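Local coordinates for protein EchA16_2 (PDB 3QYR) that probably hydrates enoyl-CoA thioesters as an enoyl-CoA hydratase of the crotonase-like family, at residues N99-T104 and N121-D126; G106-L111 and P135-S140. All coordinates share one frame; numbering follows the deposited sequence.

Contact 1: residues N99-T104 and N121-D126; sequences NGAAVT and NARFAD
A parallel strand pair of the small three-stranded sheet joins A101-V103 to R123-A125; their short axes approach to 4.7 Å at 13°. The backbone evidence is three bonds that alternate in direction. A102 N donates to R123 O at 2.9 Å (N-H...O angle 160°), A125 N returns one to A102 O at 3.1 Å, and T104 N gives a third to A125 O at 2.9 Å. A102 thus uses both its N-H and its carbonyl across the contact. A102 and F124 share one sheet face. With CG of F124 anti to the carbonyl carbon (chi1 -55°), F124 CD2 comes obliquely to 3.9 Å from A102 CB, while F65 covers A102 and I98 packs on F124. V103 and A125 share the other face with A101 and R123; V103 CG1 lies 3.7 Å from A125 O. The R123 guanidinium finds its partner beyond the pair, in a cation-pi contact with Y161. Ahead of the strands, N121 CB abuts N99 O at 3.3 Å, whereas the N99 amide turns to D62. Two parallel strands joined through helix 105-112 and strand 115-119 are characteristic of the crotonase fold, in which a second, smaller sheet accompanies the main one.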
ATOM      1  N   ASN A  99      14.923 -31.245  -7.196  1.00 10.39           N
ATOM      2  CA  ASN A  99      15.286 -32.477  -7.873  1.00 10.93           C
ATOM      3  C   ASN A  99      14.159 -33.180  -8.611  1.00 11.50           C
ATOM      4  O   ASN A  99      14.450 -34.020  -9.430  1.00 12.11           O
ATOM      5  CB  ASN A  99      15.835 -33.475  -6.866  1.00 10.96           C
ATOM      6  CG  ASN A  99      14.849 -33.771  -5.753  1.00 11.40           C
ATOM      7  OD1 ASN A  99      14.395 -32.861  -5.052  1.00 10.20           O
ATOM      8  ND2 ASN A  99      14.509 -35.048  -5.583  1.00 11.26           N
ATOM      9  N   GLY A 100      12.893 -32.882  -8.303  1.00 11.44           N
ATOM     10  CA  GLY A 100      11.772 -33.535  -8.969  1.00 11.22           C
ATOM     11  C   GLY A 100      10.476 -32.790  -8.709  1.00 10.99           C
ATOM     12  O   GLY A 100      10.497 -31.616  -8.458  1.00 11.32           O
ATOM     13  N   ALA A 101       9.344 -33.475  -8.768  1.00 11.02           N
ATOM     14  CA  ALA A 101       8.048 -32.850  -8.496  1.00 10.92           C
ATOM     15  C   ALA A 101       8.016 -32.085  -7.138  1.00 10.67           C
ATOM     16  O   ALA A 101       8.499 -32.579  -6.086  1.00  9.40           O
ATOM     17  CB  ALA A 101       6.919 -33.901  -8.550  1.00 10.29           C
ATOM     18  N   ALA A 102       7.471 -30.876  -7.225  1.00 10.48           N
ATOM     19  CA  ALA A 102       7.089 -30.042  -6.087  1.00 10.64           C
ATOM     20  C   ALA A 102       5.595 -29.724  -6.263  1.00 11.53           C
ATOM     21  O   ALA A 102       5.199 -29.010  -7.186  1.00 12.20           O
ATOM     22  CB  ALA A 102       7.874 -28.773  -6.099  1.00 10.04           C
ATOM     23  N   VAL A 103       4.768 -30.253  -5.384  1.00 11.73           N
ATOM     24  CA  VAL A 103       3.334 -30.193  -5.559  1.00 11.43           C
ATOM     25  C   VAL A 103       2.696 -29.629  -4.321  1.00 11.22           C
ATOM     26  O   VAL A 103       2.995 -30.083  -3.223  1.00 10.03           O
ATOM     27  CB  VAL A 103       2.777 -31.590  -5.781  1.00 12.39           C
ATOM     28  CG1 VAL A 103       1.252 -31.545  -6.049  1.00 10.01           C
ATOM     29  CG2 VAL A 103       3.576 -32.266  -6.933  1.00 12.44           C
ATOM     30  N   THR A 104       1.861 -28.606  -4.526  1.00 11.20           N
ATOM     31  CA  THR A 104       0.977 -28.076  -3.494  1.00 11.21           C
ATOM     32  C   THR A 104       1.786 -27.520  -2.325  1.00 11.30           C
ATOM     33  O   THR A 104       2.505 -26.550  -2.497  1.00 11.31           O
ATOM     34  CB  THR A 104      -0.072 -29.133  -3.149  1.00 11.72           C
ATOM     35  OG1 THR A 104      -0.713 -29.531  -4.380  1.00 11.56           O
ATOM     36  CG2 THR A 104      -1.135 -28.613  -2.166  1.00 11.26           C
ATOM     37  N   ASN A 121      14.566 -32.865 -14.318  1.00 17.50           N
ATOM     38  CA  ASN A 121      13.514 -33.620 -13.637  1.00 18.12           C
ATOM     39  C   ASN A 121      12.450 -32.854 -12.843  1.00 16.58           C
ATOM     40  O   ASN A 121      11.399 -33.419 -12.543  1.00 15.96           O
ATOM     41  CB  ASN A 121      14.132 -34.583 -12.643  1.00 18.60           C
ATOM     42  CG  ASN A 121      13.969 -35.963 -13.073  1.00 23.60           C
ATOM     43  OD1 ASN A 121      12.922 -36.602 -12.795  1.00 25.12           O
ATOM     44  ND2 ASN A 121      14.980 -36.459 -13.846  1.00 27.39           N
ATOM     45  N   ALA A 122      12.740 -31.617 -12.465  1.00 15.36           N
ATOM     46  CA  ALA A 122      11.794 -30.827 -11.678  1.00 14.86           C
ATOM     47  C   ALA A 122      10.525 -30.622 -12.454  1.00 14.50           C
ATOM     48  O   ALA A 122      10.525 -30.582 -13.689  1.00 13.43           O
ATOM     49  CB  ALA A 122      12.390 -29.495 -11.308  1.00 14.81           C
ATOM     50  N   ARG A 123       9.438 -30.561 -11.713  1.00 14.16           N
ATOM     51  CA  ARG A 123       8.180 -30.073 -12.250  1.00 14.64           C
ATOM     52  C   ARG A 123       7.348 -29.572 -11.084  1.00 13.82           C
ATOM     53  O   ARG A 123       7.667 -29.852  -9.906  1.00 14.39           O
ATOM     54  CB  ARG A 123       7.449 -31.090 -13.144  1.00 15.31           C
ATOM     55  CG  ARG A 123       7.258 -32.406 -12.556  1.00 17.76           C
ATOM     56  CD  ARG A 123       6.771 -33.441 -13.569  1.00 20.61           C
ATOM     57  NE  ARG A 123       6.727 -34.745 -12.903  1.00 23.62           N
ATOM     58  CZ  ARG A 123       5.961 -35.779 -13.262  1.00 25.75           C
ATOM     59  NH1 ARG A 123       5.157 -35.706 -14.325  1.00 26.79           N
ATOM     60  NH2 ARG A 123       6.001 -36.903 -12.548  1.00 23.45           N
ATOM     61  N   PHE A 124       6.352 -28.750 -11.401  1.00 12.84           N
ATOM     62  CA  PHE A 124       5.657 -27.979 -10.386  1.00 11.73           C
ATOM     63  C   PHE A 124       4.147 -27.997 -10.624  1.00 11.21           C
ATOM     64  O   PHE A 124       3.688 -27.884 -11.774  1.00  9.88           O
ATOM     65  CB  PHE A 124       6.134 -26.526 -10.402  1.00 11.89           C
ATOM     66  CG  PHE A 124       7.625 -26.336 -10.267  1.00 10.93           C
ATOM     67  CD1 PHE A 124       8.441 -26.281 -11.398  1.00 10.73           C
ATOM     68  CD2 PHE A 124       8.205 -26.151  -9.008  1.00 10.58           C
ATOM     69  CE1 PHE A 124       9.814 -26.079 -11.278  1.00 10.71           C
ATOM     70  CE2 PHE A 124       9.559 -25.937  -8.870  1.00  9.63           C
ATOM     71  CZ  PHE A 124      10.380 -25.892 -10.019  1.00 10.20           C
ATOM     72  N   ALA A 125       3.382 -28.100  -9.535  1.00 10.36           N
ATOM     73  CA  ALA A 125       1.937 -28.218  -9.649  1.00 10.73           C
ATOM     74  C   ALA A 125       1.202 -27.805  -8.418  1.00 10.18           C
ATOM     75  O   ALA A 125       1.655 -28.084  -7.324  1.00 10.86           O
ATOM     76  CB  ALA A 125       1.558 -29.655 -10.012  1.00 10.40           C
ATOM     77  N   ASP A 126       0.041 -27.195  -8.601  1.00 10.39           N
ATOM     78  CA  ASP A 126      -0.848 -26.856  -7.489  1.00 11.66           C
ATOM     79  C   ASP A 126      -2.162 -27.630  -7.550  1.00 12.33           C
ATOM     80  O   ASP A 126      -2.981 -27.382  -8.436  1.00 13.29           O
ATOM     81  CB  ASP A 126      -1.179 -25.352  -7.486  1.00 11.92           C
ATOM     82  CG  ASP A 126      -2.242 -24.992  -6.429  1.00 12.86           C
ATOM     83  OD1 ASP A 126      -2.408 -25.789  -5.475  1.00 11.71           O
ATOM     84  OD2 ASP A 126      -2.896 -23.928  -6.557  1.00 11.54           O
TER

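Contact 2: residues G106-L111 and P135-S140; sequences GLELAL and PTWGLS. With EDO (1,2-ethanediol), chain G.
E108 and W137 cross at about a right angle, the carboxylate and indole planes lying 39° apart. CG of E108 is anti to its carbonyl carbon (chi1 -75°), and the chain then runs extended from helix 105-112 into the turn formed by P135-G138. Along the way the E108 side chain also crosses L139 nearly perpendicularly, with E108 CG 3.5 Å from L139 CB. OE1 accepts a hydrogen bond from O1 of a bound 1,2-ethanediol at 2.7 Å. T136 N donates to that same O1 at 2.7 Å, with an N-H...O angle of 163°, and H128 is a further partner of the diol. Its C1 sits 3.5 Å above one indole face, toward the rim. OE2 faces L139 N and, by a weak bent bond, W137 N; its closeness to W137 C in the model leaves both doubtful. Apolar contacts lie on either side of the E108 stem, nearer the helix: L109 CD2 runs beside the indole, 4.0 Å from W137 CZ3, and L107 CD2 meets L139 CD1 at 3.9 Å. W137 NE1 is held by S84 O, and F41 packs edge-to-face with the indole. A glutamate on this helix, facing a turn before the next helix and binding a small diol from the crystallisation liquor, is consistent with the active-site pocket of crotonase-fold hydratases.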
ATOM      1  N   GLY A 106       4.483 -28.585  -1.240  1.00 10.93           N
ATOM      2  CA  GLY A 106       5.864 -28.707  -1.692  1.00 10.39           C
ATOM      3  C   GLY A 106       6.196 -27.622  -2.695  1.00 10.19           C
ATOM      4  O   GLY A 106       7.342 -27.186  -2.777  1.00  9.85           O
ATOM      5  N   LEU A 107       5.193 -27.174  -3.451  1.00 10.32           N
ATOM      6  CA  LEU A 107       5.354 -25.997  -4.307  1.00 10.42           C
ATOM      7  C   LEU A 107       5.503 -24.757  -3.455  1.00 10.50           C
ATOM      8  O   LEU A 107       6.319 -23.902  -3.755  1.00 10.21           O
ATOM      9  CB  LEU A 107       4.176 -25.810  -5.280  1.00 10.56           C
ATOM     10  CG  LEU A 107       4.282 -24.606  -6.234  1.00  9.75           C
ATOM     11  CD1 LEU A 107       5.707 -24.534  -6.898  1.00  8.24           C
ATOM     12  CD2 LEU A 107       3.172 -24.631  -7.294  1.00  6.52           C
ATOM     13  N   GLU A 108       4.732 -24.680  -2.379  1.00 10.88           N
ATOM     14  CA  GLU A 108       4.910 -23.594  -1.398  1.00 11.24           C
ATOM     15  C   GLU A 108       6.305 -23.552  -0.748  1.00 10.97           C
ATOM     16  O   GLU A 108       6.915 -22.491  -0.676  1.00 11.22           O
ATOM     17  CB  GLU A 108       3.766 -23.590  -0.368  1.00 11.45           C
ATOM     18  CG  GLU A 108       2.492 -23.016  -1.022  1.00 11.89           C
ATOM     19  CD  GLU A 108       1.273 -23.057  -0.139  1.00 12.95           C
ATOM     20  OE1 GLU A 108       0.884 -24.150   0.245  1.00 14.07           O
ATOM     21  OE2 GLU A 108       0.669 -22.005   0.146  1.00 13.98           O
ATOM     22  N   LEU A 109       6.836 -24.686  -0.330  1.00 11.26           N
ATOM     23  CA  LEU A 109       8.206 -24.703   0.185  1.00 11.24           C
ATOM     24  C   LEU A 109       9.167 -24.116  -0.839  1.00 10.61           C
ATOM     25  O   LEU A 109      10.004 -23.293  -0.505  1.00 10.33           O
ATOM     26  CB  LEU A 109       8.665 -26.109   0.570  1.00 11.61           C
ATOM     27  CG  LEU A 109       8.100 -26.811   1.811  1.00 12.14           C
ATOM     28  CD1 LEU A 109       8.915 -28.107   2.065  1.00 12.39           C
ATOM     29  CD2 LEU A 109       8.129 -25.943   3.029  1.00 11.15           C
ATOM     30  N   ALA A 110       9.032 -24.495  -2.104  1.00 10.43           N
ATOM     31  CA  ALA A 110       9.934 -23.942  -3.147  1.00  9.50           C
ATOM     32  C   ALA A 110       9.790 -22.430  -3.303  1.00  9.12           C
ATOM     33  O   ALA A 110      10.773 -21.732  -3.506  1.00  9.08           O
ATOM     34  CB  ALA A 110       9.697 -24.620  -4.478  1.00  9.29           C
ATOM     35  N   LEU A 111       8.556 -21.947  -3.228  1.00  9.05           N
ATOM     36  CA  LEU A 111       8.236 -20.518  -3.376  1.00  9.13           C
ATOM     37  C   LEU A 111       8.832 -19.685  -2.235  1.00  9.25           C
ATOM     38  O   LEU A 111       9.173 -18.506  -2.423  1.00  8.60           O
ATOM     39  CB  LEU A 111       6.712 -20.283  -3.509  1.00  8.31           C
ATOM     40  CG  LEU A 111       6.134 -20.639  -4.903  1.00  8.47           C
ATOM     41  CD1 LEU A 111       4.651 -20.761  -4.896  1.00  5.94           C
ATOM     42  CD2 LEU A 111       6.526 -19.622  -5.987  1.00  7.72           C
ATOM     43  N   PRO A 135      -5.069 -22.639  -0.089  1.00 15.06           N
ATOM     44  CA  PRO A 135      -3.714 -22.567   0.437  1.00 14.17           C
ATOM     45  C   PRO A 135      -3.532 -21.586   1.604  1.00 13.94           C
ATOM     46  O   PRO A 135      -4.216 -20.557   1.644  1.00 14.21           O
ATOM     47  CB  PRO A 135      -2.920 -22.056  -0.762  1.00 13.79           C
ATOM     48  CG  PRO A 135      -3.874 -21.232  -1.470  1.00 14.10           C
ATOM     49  CD  PRO A 135      -5.164 -21.985  -1.400  1.00 14.63           C
ATOM     50  N   THR A 136      -2.597 -21.906   2.509  1.00 12.73           N
ATOM     51  CA  THR A 136      -2.277 -21.088   3.671  1.00 12.26           C
ATOM     52  C   THR A 136      -0.774 -20.870   3.876  1.00 11.82           C
ATOM     53  O   THR A 136      -0.355 -20.248   4.885  1.00 10.75           O
ATOM     54  CB  THR A 136      -2.835 -21.737   4.942  1.00 12.84           C
ATOM     55  OG1 THR A 136      -2.455 -23.128   4.981  1.00 12.46           O
ATOM     56  CG2 THR A 136      -4.340 -21.617   4.981  1.00 12.14           C
ATOM     57  N   TRP A 137       0.030 -21.359   2.922  1.00 11.54           N
ATOM     58  CA  TRP A 137       1.479 -21.150   2.943  1.00 11.34           C
ATOM     59  C   TRP A 137       1.949 -20.219   1.818  1.00 11.29           C
ATOM     60  O   TRP A 137       3.082 -20.345   1.319  1.00 12.46           O
ATOM     61  CB  TRP A 137       2.197 -22.484   2.860  1.00 11.41           C
ATOM     62  CG  TRP A 137       2.205 -23.303   4.085  1.00 11.08           C
ATOM     63  CD1 TRP A 137       1.550 -23.062   5.242  1.00 13.66           C
ATOM     64  CD2 TRP A 137       2.896 -24.545   4.258  1.00 12.51           C
ATOM     65  NE1 TRP A 137       1.803 -24.069   6.147  1.00 15.41           N
ATOM     66  CE2 TRP A 137       2.630 -24.994   5.561  1.00 14.19           C
ATOM     67  CE3 TRP A 137       3.727 -25.321   3.436  1.00 12.25           C
ATOM     68  CZ2 TRP A 137       3.156 -26.192   6.062  1.00 12.78           C
ATOM     69  CZ3 TRP A 137       4.235 -26.508   3.930  1.00 11.17           C
ATOM     70  CH2 TRP A 137       3.950 -26.935   5.232  1.00 10.72           C
ATOM     71  N   GLY A 138       1.091 -19.284   1.414  1.00 10.63           N
ATOM     72  CA  GLY A 138       1.487 -18.229   0.491  1.00  9.66           C
ATOM     73  C   GLY A 138       1.458 -18.518  -0.992  1.00  9.21           C
ATOM     74  O   GLY A 138       1.847 -17.670  -1.790  1.00  9.65           O
ATOM     75  N   LEU A 139       1.012 -19.691  -1.409  1.00  8.83           N
ATOM     76  CA  LEU A 139       0.871 -19.941  -2.850  1.00  8.24           C
ATOM     77  C   LEU A 139       0.085 -18.834  -3.578  1.00  8.34           C
ATOM     78  O   LEU A 139       0.476 -18.389  -4.664  1.00  7.61           O
ATOM     79  CB  LEU A 139       0.211 -21.296  -3.120  1.00  8.39           C
ATOM     80  CG  LEU A 139       0.189 -21.713  -4.603  1.00  9.17           C
ATOM     81  CD1 LEU A 139       0.507 -23.176  -4.799  1.00  8.39           C
ATOM     82  CD2 LEU A 139      -1.143 -21.323  -5.246  1.00  8.91           C
ATOM     83  N   SER A 140      -1.014 -18.363  -2.988  1.00  8.81           N
ATOM     84  CA  SER A 140      -1.897 -17.440  -3.728  1.00  9.22           C
ATOM     85  C   SER A 140      -1.249 -16.084  -3.951  1.00  9.63           C
ATOM     86  O   SER A 140      -1.661 -15.345  -4.839  1.00 10.94           O
ATOM     87  CB  SER A 140      -3.270 -17.323  -3.080  1.00  9.32           C
ATOM     88  OG  SER A 140      -3.177 -16.998  -1.718  1.00 10.29           O
TER
HETATM   89  C1  EDO G 250      -0.612 -24.911   2.628  1.00 20.00           C
HETATM   90  O1  EDO G 250      -1.438 -24.251   1.682  1.00 17.81           O
HETATM   91  C2  EDO G 250      -0.642 -26.429   2.485  1.00 21.38           C
HETATM   92  O2  EDO G 250      -1.741 -26.922   1.722  1.00 20.56           O
HETATM   93  O   HOH W   1       5.296 -19.633  -0.188  1.00 10.10           O

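The segments alternate along the chain: strand 101-103 leads into helix 105-112, then strand 123-125 comes before helix 139-147, so contact 1 pairs the two strands and contact 2 joins helix 105-112 to the turn at the start of helix 139-147. Their centres are 12 Å apart, and they touch directly. F124 CD2 against L107 CD1 at 3.6 Å sets the small sheet on the helix that carries E108, and D126 OD2, 3.4 Å from L139 CD2, sets its end on the start of helix 139-147. H128, hydrogen-bonded to D126 OD1 and to the ethanediol bound in contact 2, bridges both. Sheet and probable pocket therefore lie side by side in the crotonase fold.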